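Local coordinates for peptidoglycan glycosyltransferase (Atopobium parvulum, PDB 4OVD), which belongs to the penicillin-binding proteins and carries a dimerisation domain followed by a transpeptidase domain of the penicillin-binding family, at residues Q246-M251 against A262-Y266; G509-C515 against Y528-T534. All coordinates share one frame; numbering follows the deposited sequence.

Contact 1: residues Q246-M251 against A262-Y266; sequences QGGSIM and AAASY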
loop_
_atom_site.group_PDB
_atom_site.type_symbol
_atom_site.label_atom_id
_atom_site.label_comp_id
_atom_site.label_asym_id
_atom_site.label_seq_id
_atom_site.Cartn_x
_atom_site.Cartn_y
_atom_site.Cartn_z
ATOM N N GLN A 246 17.137 -4.415 -0.465
ATOM C CA GLN A 246 16.245 -4.932 0.513
ATOM C C GLN A 246 14.893 -5.211 -0.062
ATOM O O GLN A 246 13.902 -4.952 0.595
ATOM C CB GLN A 246 16.159 -3.998 1.690
ATOM C CG GLN A 246 17.558 -3.620 2.166
ATOM C CD GLN A 246 17.590 -3.128 3.597
ATOM O OE1 GLN A 246 16.751 -3.525 4.408
ATOM N NE2 GLN A 246 18.589 -2.303 3.928
ATOM N N GLY A 247 14.853 -5.680 -1.316
ATOM C CA GLY A 247 13.575 -6.089 -1.942
ATOM C C GLY A 247 12.578 -4.978 -2.290
ATOM O O GLY A 247 12.954 -3.931 -2.754
ATOM N N GLY A 248 11.296 -5.227 -2.099
ATOM C CA GLY A 248 10.258 -4.230 -2.402
ATOM C C GLY A 248 8.896 -4.841 -2.318
ATOM O O GLY A 248 8.737 -5.943 -1.814
ATOM N N SER A 249 7.906 -4.127 -2.825
ATOM C CA SER A 249 6.520 -4.545 -2.730
ATOM C C SER A 249 5.763 -4.080 -3.919
ATOM O O SER A 249 6.157 -3.102 -4.542
ATOM C CB SER A 249 5.829 -3.862 -1.551
ATOM O OG SER A 249 6.404 -4.332 -0.323
ATOM N N ILE A 250 4.625 -4.713 -4.152
ATOM C CA ILE A 250 3.773 -4.317 -5.246
ATOM C C ILE A 250 2.334 -4.641 -4.891
ATOM O O ILE A 250 2.071 -5.640 -4.249
ATOM C CB ILE A 250 4.298 -4.991 -6.558
ATOM C CG1 ILE A 250 3.511 -4.540 -7.764
ATOM C CG2 ILE A 250 4.115 -6.472 -6.456
ATOM C CD1 ILE A 250 4.193 -4.947 -9.055
HETATM N N MSE A 251 1.385 -3.822 -5.288
HETATM C CA MSE A 251 -0.019 -4.092 -4.979
HETATM C C MSE A 251 -0.924 -3.475 -6.010
HETATM O O MSE A 251 -0.632 -2.392 -6.514
HETATM C CB MSE A 251 -0.378 -3.499 -3.590
HETATM C CG MSE A 251 -1.909 -3.315 -3.422
HETATM SE SE MSE A 251 -2.533 -2.973 -1.569
HETATM C CE MSE A 251 -1.723 -4.408 -0.510
ATOM N N ALA A 262 -3.994 -7.983 -6.179
ATOM C CA ALA A 262 -2.674 -8.632 -6.065
ATOM C C ALA A 262 -1.780 -7.878 -5.111
ATOM O O ALA A 262 -1.920 -6.688 -4.945
ATOM C CB ALA A 262 -2.006 -8.709 -7.408
ATOM N N ALA A 263 -0.869 -8.582 -4.454
ATOM C CA ALA A 263 0.045 -7.942 -3.546
ATOM C C ALA A 263 1.194 -8.850 -3.217
ATOM O O ALA A 263 1.013 -10.073 -2.985
ATOM C CB ALA A 263 -0.698 -7.529 -2.269
ATOM N N ALA A 264 2.388 -8.283 -3.173
ATOM C CA ALA A 264 3.556 -9.080 -2.838
ATOM C C ALA A 264 4.719 -8.252 -2.339
ATOM O O ALA A 264 4.796 -7.071 -2.607
ATOM C CB ALA A 264 3.981 -9.896 -4.055
ATOM N N SER A 265 5.577 -8.893 -1.558
ATOM C CA SER A 265 6.798 -8.329 -1.049
ATOM C C SER A 265 7.928 -9.316 -1.365
ATOM O O SER A 265 7.738 -10.494 -1.372
ATOM C CB SER A 265 6.704 -8.144 0.488
ATOM O OG SER A 265 5.857 -7.080 0.750
ATOM N N TYR A 266 9.105 -8.797 -1.581
ATOM C CA TYR A 266 10.275 -9.557 -1.887
ATOM C C TYR A 266 11.147 -9.354 -0.675
ATOM O O TYR A 266 11.319 -8.202 -0.248
ATOM C CB TYR A 266 10.983 -9.032 -3.152
ATOM C CG TYR A 266 12.186 -9.837 -3.552
ATOM C CD1 TYR A 266 13.391 -9.674 -2.902
ATOM C CD2 TYR A 266 12.131 -10.766 -4.589
ATOM C CE1 TYR A 266 14.497 -10.438 -3.240
ATOM C CE2 TYR A 266 13.241 -11.531 -4.931
ATOM C CZ TYR A 266 14.407 -11.366 -4.244
ATOM O OH TYR A 266 15.524 -12.078 -4.577
#

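Contact 2: residues G509-C515 against Y528-T534; sequences GFVASFC and YVGLNDT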
loop_
_atom_site.group_PDB
_atom_site.type_symbol
_atom_site.label_atom_id
_atom_site.label_comp_id
_atom_site.label_asym_id
_atom_site.label_seq_id
_atom_site.Cartn_x
_atom_site.Cartn_y
_atom_site.Cartn_z
ATOM N N GLY A 509 19.302 3.179 3.336
ATOM C CA GLY A 509 19.009 2.999 1.922
ATOM C C GLY A 509 17.754 3.792 1.533
ATOM O O GLY A 509 16.850 4.047 2.433
ATOM N N PHE A 510 17.732 4.242 0.250
ATOM C CA PHE A 510 16.524 4.917 -0.306
ATOM C C PHE A 510 15.484 3.951 -0.805
ATOM O O PHE A 510 15.766 2.887 -1.390
ATOM C CB PHE A 510 16.854 5.851 -1.467
ATOM C CG PHE A 510 17.909 6.851 -1.151
ATOM C CD1 PHE A 510 17.586 8.075 -0.587
ATOM C CD2 PHE A 510 19.252 6.563 -1.410
ATOM C CE1 PHE A 510 18.587 9.001 -0.293
ATOM C CE2 PHE A 510 20.257 7.478 -1.106
ATOM C CZ PHE A 510 19.914 8.701 -0.547
ATOM N N VAL A 511 14.241 4.396 -0.740
ATOM C CA VAL A 511 13.136 3.582 -1.180
ATOM C C VAL A 511 12.555 4.334 -2.351
ATOM O O VAL A 511 12.289 5.548 -2.261
ATOM C CB VAL A 511 12.099 3.477 -0.054
ATOM C CG1 VAL A 511 10.844 2.750 -0.544
ATOM C CG2 VAL A 511 12.696 2.756 1.139
ATOM N N ALA A 512 12.431 3.665 -3.472
ATOM C CA ALA A 512 11.870 4.311 -4.658
ATOM C C ALA A 512 10.483 3.766 -4.808
ATOM O O ALA A 512 10.330 2.569 -5.041
ATOM C CB ALA A 512 12.686 3.977 -5.902
ATOM N N SER A 513 9.511 4.665 -4.868
ATOM C CA SER A 513 8.092 4.298 -4.920
ATOM C C SER A 513 7.337 5.019 -5.980
ATOM O O SER A 513 7.731 6.098 -6.396
ATOM C CB SER A 513 7.437 4.790 -3.645
ATOM O OG SER A 513 8.011 4.083 -2.568
ATOM N N PHE A 514 6.305 4.374 -6.473
ATOM C CA PHE A 514 5.405 5.017 -7.339
ATOM C C PHE A 514 3.987 4.522 -6.972
ATOM O O PHE A 514 3.789 3.320 -6.857
ATOM C CB PHE A 514 5.649 4.728 -8.818
ATOM C CG PHE A 514 4.711 5.491 -9.694
ATOM C CD1 PHE A 514 4.959 6.790 -9.967
ATOM C CD2 PHE A 514 3.553 4.929 -10.170
ATOM C CE1 PHE A 514 4.065 7.513 -10.789
ATOM C CE2 PHE A 514 2.652 5.624 -11.005
ATOM C CZ PHE A 514 2.935 6.905 -11.301
ATOM N N CYS A 515 3.027 5.439 -6.850
ATOM C CA CYS A 515 1.655 5.046 -6.593
ATOM C C CYS A 515 0.823 5.730 -7.675
ATOM O O CYS A 515 0.899 6.963 -7.809
ATOM C CB CYS A 515 1.162 5.478 -5.216
ATOM S SG CYS A 515 -0.440 4.627 -4.823
ATOM N N TYR A 528 0.611 0.229 -6.604
ATOM C CA TYR A 528 1.767 0.711 -5.868
ATOM C C TYR A 528 2.954 -0.169 -6.122
ATOM O O TYR A 528 2.846 -1.375 -6.094
ATOM C CB TYR A 528 1.537 0.714 -4.307
ATOM C CG TYR A 528 2.835 1.013 -3.574
ATOM C CD1 TYR A 528 3.682 0.011 -3.186
ATOM C CD2 TYR A 528 3.196 2.300 -3.265
ATOM C CE1 TYR A 528 4.863 0.294 -2.497
ATOM C CE2 TYR A 528 4.359 2.588 -2.633
ATOM C CZ TYR A 528 5.185 1.572 -2.234
ATOM O OH TYR A 528 6.382 1.907 -1.605
ATOM N N VAL A 529 4.102 0.440 -6.353
ATOM C CA VAL A 529 5.349 -0.232 -6.577
ATOM C C VAL A 529 6.399 0.455 -5.736
ATOM O O VAL A 529 6.549 1.688 -5.760
ATOM C CB VAL A 529 5.869 -0.133 -8.014
ATOM C CG1 VAL A 529 7.209 -0.855 -8.094
ATOM C CG2 VAL A 529 4.861 -0.709 -9.027
ATOM N N GLY A 530 7.127 -0.336 -4.961
ATOM C CA GLY A 530 8.198 0.164 -4.112
ATOM C C GLY A 530 9.429 -0.721 -4.241
ATOM O O GLY A 530 9.298 -1.910 -4.279
ATOM N N LEU A 531 10.610 -0.125 -4.228
ATOM C CA LEU A 531 11.874 -0.797 -4.340
ATOM C C LEU A 531 12.694 -0.247 -3.214
ATOM O O LEU A 531 12.980 0.963 -3.199
ATOM C CB LEU A 531 12.537 -0.472 -5.657
ATOM C CG LEU A 531 11.742 -1.103 -6.819
ATOM C CD1 LEU A 531 12.163 -0.580 -8.199
ATOM C CD2 LEU A 531 11.808 -2.629 -6.775
ATOM N N ASN A 532 13.131 -1.157 -2.346
ATOM C CA ASN A 532 13.841 -0.802 -1.122
ATOM C C ASN A 532 15.331 -1.030 -1.227
ATOM O O ASN A 532 15.817 -2.086 -1.690
ATOM C CB ASN A 532 13.291 -1.557 0.064
ATOM C CG ASN A 532 11.783 -1.459 0.203
ATOM O OD1 ASN A 532 11.106 -0.558 -0.314
ATOM N ND2 ASN A 532 11.228 -2.431 0.893
ATOM N N ASP A 533 16.025 0.045 -0.879
ATOM C CA ASP A 533 17.474 0.170 -0.906
ATOM C C ASP A 533 18.034 0.051 -2.312
ATOM O O ASP A 533 18.853 -0.821 -2.646
ATOM C CB ASP A 533 18.160 -0.756 0.119
ATOM C CG ASP A 533 19.601 -0.328 0.432
ATOM O OD1 ASP A 533 20.094 0.692 -0.120
ATOM O OD2 ASP A 533 20.251 -1.009 1.239
ATOM N N THR A 534 17.581 0.988 -3.132
ATOM C CA THR A 534 18.036 1.133 -4.493
ATOM C C THR A 534 18.632 2.545 -4.685
ATOM O O THR A 534 18.268 3.485 -4.032
ATOM C CB THR A 534 16.943 0.845 -5.553
ATOM O OG1 THR A 534 17.544 1.007 -6.832
ATOM C CG2 THR A 534 15.793 1.846 -5.489
HETATM O O HOH W 1 19.807 3.290 -1.183
#

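Contact 1: residues Q246-M251 against A262-Y266
The ring of Y266 meets G247 obliquely, CD1 of Y266 lying 3.7 Å from G247 CA, and its side chain also touches V239 of helix 225-242. The two segments are the arms of a β-hairpin at one edge of the antiparallel sheet of the transpeptidase domain. Strands 248-251 and 262-266 run antiparallel, 178° apart. I250 and A264 form an antiparallel hydrogen-bonded pair. I250 N reaches A264 O at 2.8 Å. A264 N reaches I250 O at 2.9 Å, and each donor lies in the carbonyl plane. A third bond runs from Y266 N to G248 O. I250 and A264 share the Y266 face, with I250 CG2 4.2 Å from A264 CB. The I250 side chain also packs on A231 and L235 of helix 225-242. The other face carries S249, S265, M251 and A263. Selenomethionine M251 starts with CG anti to its N (chi1 160°) and bends at chi3, which turns CE back to 3.7 Å from A263 CB. The helix 418-429 residues I419 and I422 pack on M251. S265 OG has its strongest partner in K285 N, and it also hydrogen-bonds S249 OG at 3.0 Å.

Contact 2: residues G509-C515 against Y528-T534
S513 and Y528 meet through their hydroxyls, with S513 OG 2.9 Å from Y528 OH in a hydrogen bond that either could donate. They belong to a β-hairpin, strands 510-518 and 525-532, in the antiparallel sheet of the transpeptidase domain. The two residues sit diagonally in the register, S513 being paired with G530. Y528 has CG anti to its backbone N (chi1 171°); the ring lies along the strand and brings OH toward G530, which has no side chain there. C515 CB lies at the edge of this ring, 4.2 Å from CD2 of Y528. V511 and N532 are on the same face, side by side and pointing the same way, with V511 CG1 3.3 Å from N532 OD1.

The opposite face carries A512, F514, V529 and L531. A512 CB touches T534 CG2 at 3.8 Å.

Backbone bonds fix this register. A512 and L531 exchange two, and so do F514 and V529; in the second pair both donors lie nearly along the C=O axis. At the open end, T534 N bonds F510 O in the carbonyl plane at 3.2 Å. D533 N adds a weak bond to the same oxygen. One water links F510 N, D533 OD1 and T534 O. It accepts from F510 N at 2.7 Å, and donates to D533 OD1 at 2.8 Å and to T534 O.

Two helices pack on the hairpin, one on each face. F418 of helix 418-429 meets the Y528 ring with the planes at about 30°, and it also touches V511 and S513. On the other face V545 of helix 542-556 packs on V529, and the F546 ring stacks edge-to-face with that of F514.

Overall arrangement
Contacts 1 and 2 are two hairpins side by side in one five-stranded antiparallel sheet, with centres 10 Å apart. Strands 248-253 and 525-532 are neighbours and join them. G247 O is 2.8 Å from N532 N, and M251 O is 2.9 Å from Y528 N, both probable hydrogen bonds. Strand 260-266 forms one border of the sheet, and strand 487-495 lies beyond contact 2 at the other. On that strand K490-T491-G492 matches the KTG motif of penicillin-binding proteins; S513 and C515 bond G492 and K490 through the backbone. Helix 418-429 spans the same face of both contacts. A bound calcium ion lies about 8 Å from the side chain of S513.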